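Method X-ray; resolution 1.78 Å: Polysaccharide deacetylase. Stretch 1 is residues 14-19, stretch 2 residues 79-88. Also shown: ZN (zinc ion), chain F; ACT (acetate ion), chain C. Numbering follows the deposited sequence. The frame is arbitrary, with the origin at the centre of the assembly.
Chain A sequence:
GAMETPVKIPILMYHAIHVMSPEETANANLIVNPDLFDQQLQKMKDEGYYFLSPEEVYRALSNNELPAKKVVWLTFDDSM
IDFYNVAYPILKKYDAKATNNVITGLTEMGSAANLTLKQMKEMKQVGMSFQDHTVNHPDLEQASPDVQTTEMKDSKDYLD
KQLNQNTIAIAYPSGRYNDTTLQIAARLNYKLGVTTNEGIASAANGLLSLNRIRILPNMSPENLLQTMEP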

# COMPACT_ATOMS: atom_id res chain seq x y z
N TYR A 14 -4.70 -3.50 2.53
CA TYR A 14 -5.72 -3.00 3.43
C TYR A 14 -6.38 -1.76 2.83
O TYR A 14 -5.80 -1.07 1.99
N HIS A 15 -7.59 -1.46 3.30
CA HIS A 15 -8.23 -0.19 2.98
C HIS A 15 -8.73 0.41 4.29
O HIS A 15 -7.94 0.99 5.05
N ALA A 16 -10.00 0.21 4.60
CA ALA A 16 -10.58 0.81 5.80
C ALA A 16 -10.32 -0.04 7.04
O ALA A 16 -10.50 -1.26 7.02
N ILE A 17 -9.92 0.62 8.13
CA ILE A 17 -9.82 -0.03 9.43
C ILE A 17 -10.42 0.93 10.45
O ILE A 17 -9.80 1.93 10.81
N HIS A 18 -11.63 0.63 10.92
CA HIS A 18 -12.24 1.44 11.96
C HIS A 18 -13.49 0.74 12.46
O HIS A 18 -13.98 -0.22 11.85
N VAL A 19 -13.99 1.21 13.60
CA VAL A 19 -15.25 0.72 14.12
C VAL A 19 -16.37 1.16 13.19
O VAL A 19 -16.42 2.32 12.77
N SER A 79 -5.26 6.81 1.23
CA SER A 79 -4.82 7.80 2.21
C SER A 79 -5.99 8.34 3.03
O SER A 79 -6.22 9.55 3.13
N MET A 80 -6.72 7.41 3.64
CA MET A 80 -7.88 7.75 4.45
C MET A 80 -7.44 8.07 5.88
O MET A 80 -6.43 7.56 6.37
N ILE A 81 -8.22 8.93 6.54
CA ILE A 81 -7.80 9.46 7.83
C ILE A 81 -7.75 8.36 8.89
O ILE A 81 -6.99 8.45 9.86
N ASP A 82 -8.53 7.28 8.71
CA ASP A 82 -8.46 6.18 9.67
C ASP A 82 -7.08 5.52 9.67
O ASP A 82 -6.75 4.84 10.65
N PHE A 83 -6.27 5.70 8.63
CA PHE A 83 -4.91 5.18 8.68
C PHE A 83 -4.11 5.88 9.77
O PHE A 83 -3.32 5.25 10.49
N TYR A 84 -4.31 7.19 9.93
CA TYR A 84 -3.64 7.93 11.00
C TYR A 84 -4.31 7.73 12.35
O TYR A 84 -3.63 7.59 13.37
N ASN A 85 -5.65 7.72 12.39
CA ASN A 85 -6.34 7.66 13.67
C ASN A 85 -6.36 6.26 14.26
O ASN A 85 -6.34 6.10 15.48
N VAL A 86 -6.41 5.23 13.42
CA VAL A 86 -6.64 3.87 13.89
C VAL A 86 -5.45 2.97 13.58
O VAL A 86 -4.85 2.39 14.49
N ALA A 87 -5.09 2.85 12.30
CA ALA A 87 -4.07 1.88 11.93
C ALA A 87 -2.70 2.25 12.50
O ALA A 87 -1.97 1.38 12.99
N TYR A 88 -2.33 3.53 12.42
CA TYR A 88 -0.98 3.95 12.79
C TYR A 88 -0.64 3.66 14.25
O TYR A 88 0.47 3.14 14.51

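Side-chain packing between the loop 14-19 and the turn and helix of 79-88, a contact that buries 317 Å² summed over both sides and centres on Ile17, Asp82 and Met80. Asp82, in the first part of the helix, points its CA-to-CB bond toward the loop and adopts chi1 p, with the carboxylate plane turned almost into line with the CA-CB bond (chi2 -4°). Its OD2 accepts two hydrogen bonds from consecutive residues, one from the backbone (Ile17 N to Asp82 OD2, 2.9 Å) and one from an imidazole (His18 ND1 to Asp82 OD2, 3.0 Å). The carboxylate oxygen lies near the plane of the His18 ring, at its edge, as a well-directed N-H bond requires. With ND1 acting as donor, the other ring nitrogen is free to bind metal: His18 NE2 sits 2.1 Å from ZN, which is also bound by two atoms elsewhere in the structure. His18 itself points toward the helix with chi1 p. The second carboxylate oxygen reaches the loop through a water: the O of water 1 donates to Asp82 OD1 (2.7 Å) and to His15 O (2.8 Å). Ile17, rotamer m,t, leaves its backbone sideways to the helix and covers the apolar surface one turn further on: its CG2 lies 4.1 Å from Val86 CG1, and its CD1 lies 4.4 Å from Ala87 CB. Val86, chi1 t, points toward the loop, and its CB also packs 3.4 Å from Ile17 O. Before the helix, Met80 points toward the loop in an m,t,m conformation that brings its terminal methyl against the His15 backbone (Met80 CE to His15 C, 3.4 Å) and near the Ala16 methyl (Met80 CE to Ala16 CB, 4.3 Å). The CA-to-CB bond of His15 runs sideways, with chi1 m, and its NE2 donates a 2.7 Å hydrogen bond (His15 NE2 to ACT O) to an acetate ion, which probably comes from the crystallisation liquor.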

# COMPACT_ATOMS: atom_id res chain seq x y z
CB TYR A 14 -5.12 -2.62 4.79
CG TYR A 14 -4.67 -3.76 5.67
CD1 TYR A 14 -3.37 -4.24 5.59
CD2 TYR A 14 -5.53 -4.34 6.59
CE1 TYR A 14 -2.95 -5.28 6.39
CE2 TYR A 14 -5.11 -5.37 7.40
CZ TYR A 14 -3.82 -5.85 7.29
OH TYR A 14 -3.41 -6.88 8.09
CB HIS A 15 -9.35 -0.38 1.96
CG HIS A 15 -8.85 -0.43 0.54
ND1 HIS A 15 -8.24 -1.54 0.01
CD2 HIS A 15 -8.84 0.51 -0.43
CE1 HIS A 15 -7.89 -1.29 -1.25
NE2 HIS A 15 -8.25 -0.06 -1.54
CB ALA A 16 -12.08 1.00 5.63
CB ILE A 17 -8.37 -0.38 9.82
CG1 ILE A 17 -7.76 -1.26 8.73
CG2 ILE A 17 -8.35 -1.09 11.16
CD1 ILE A 17 -6.34 -1.72 9.01
CB HIS A 18 -12.56 2.87 11.47
CG HIS A 18 -13.43 2.94 10.25
ND1 HIS A 18 -12.91 3.08 8.98
CD2 HIS A 18 -14.78 2.94 10.12
CE1 HIS A 18 -13.91 3.14 8.11
NE2 HIS A 18 -15.05 3.06 8.77
CB VAL A 19 -15.48 1.22 15.55
CG1 VAL A 19 -16.89 0.85 16.00
CG2 VAL A 19 -14.45 0.65 16.50
CB SER A 79 -4.05 8.94 1.52
OG SER A 79 -4.72 9.37 0.35
CB MET A 80 -8.88 6.60 4.43
CG MET A 80 -9.47 6.36 3.04
SD MET A 80 -10.61 4.97 2.93
CE MET A 80 -9.51 3.61 3.31
CB ILE A 81 -8.73 10.63 8.24
CG1 ILE A 81 -8.20 11.32 9.50
CG2 ILE A 81 -10.16 10.14 8.44
CD1 ILE A 81 -6.84 11.96 9.30
CB ASP A 82 -9.56 5.14 9.40
CG ASP A 82 -9.44 4.45 8.04
OD1 ASP A 82 -8.56 4.81 7.24
OD2 ASP A 82 -10.24 3.53 7.78
CB PHE A 83 -4.21 5.32 7.32
CG PHE A 83 -2.80 4.79 7.32
CD1 PHE A 83 -2.56 3.43 7.17
CD2 PHE A 83 -1.72 5.64 7.50
CE1 PHE A 83 -1.26 2.94 7.19
CE2 PHE A 83 -0.43 5.15 7.52
CZ PHE A 83 -0.20 3.80 7.37
CB TYR A 84 -3.61 9.42 10.65
CG TYR A 84 -3.00 10.30 11.70
CD1 TYR A 84 -1.62 10.34 11.89
CD2 TYR A 84 -3.79 11.14 12.47
CE1 TYR A 84 -1.06 11.16 12.84
CE2 TYR A 84 -3.23 11.98 13.42
CZ TYR A 84 -1.86 11.98 13.60
OH TYR A 84 -1.29 12.80 14.54
CB ASN A 85 -7.79 8.14 13.54
CG ASN A 85 -7.91 9.63 13.31
OD1 ASN A 85 -7.05 10.41 13.73
ND2 ASN A 85 -8.99 10.04 12.66
CB VAL A 86 -7.95 3.31 13.29
CG1 VAL A 86 -8.27 1.94 13.87
CG2 VAL A 86 -9.10 4.28 13.53
CB ALA A 87 -4.00 1.75 10.41
CB TYR A 88 -0.84 5.44 12.45
CG TYR A 88 0.44 6.09 12.88
CD1 TYR A 88 1.67 5.61 12.44
CD2 TYR A 88 0.43 7.20 13.71
CE1 TYR A 88 2.84 6.21 12.83
CE2 TYR A 88 1.60 7.80 14.11
CZ TYR A 88 2.81 7.30 13.67
OH TYR A 88 3.97 7.90 14.06
ZN ZN F . -16.79 3.87 7.87
C ACT C . -7.51 1.14 -4.99
O ACT C . -7.62 1.40 -3.77
OXT ACT C . -7.81 1.90 -5.93
CH3 ACT C . -6.98 -0.16 -5.32
O HOH W 1 -6.77 3.37 5.86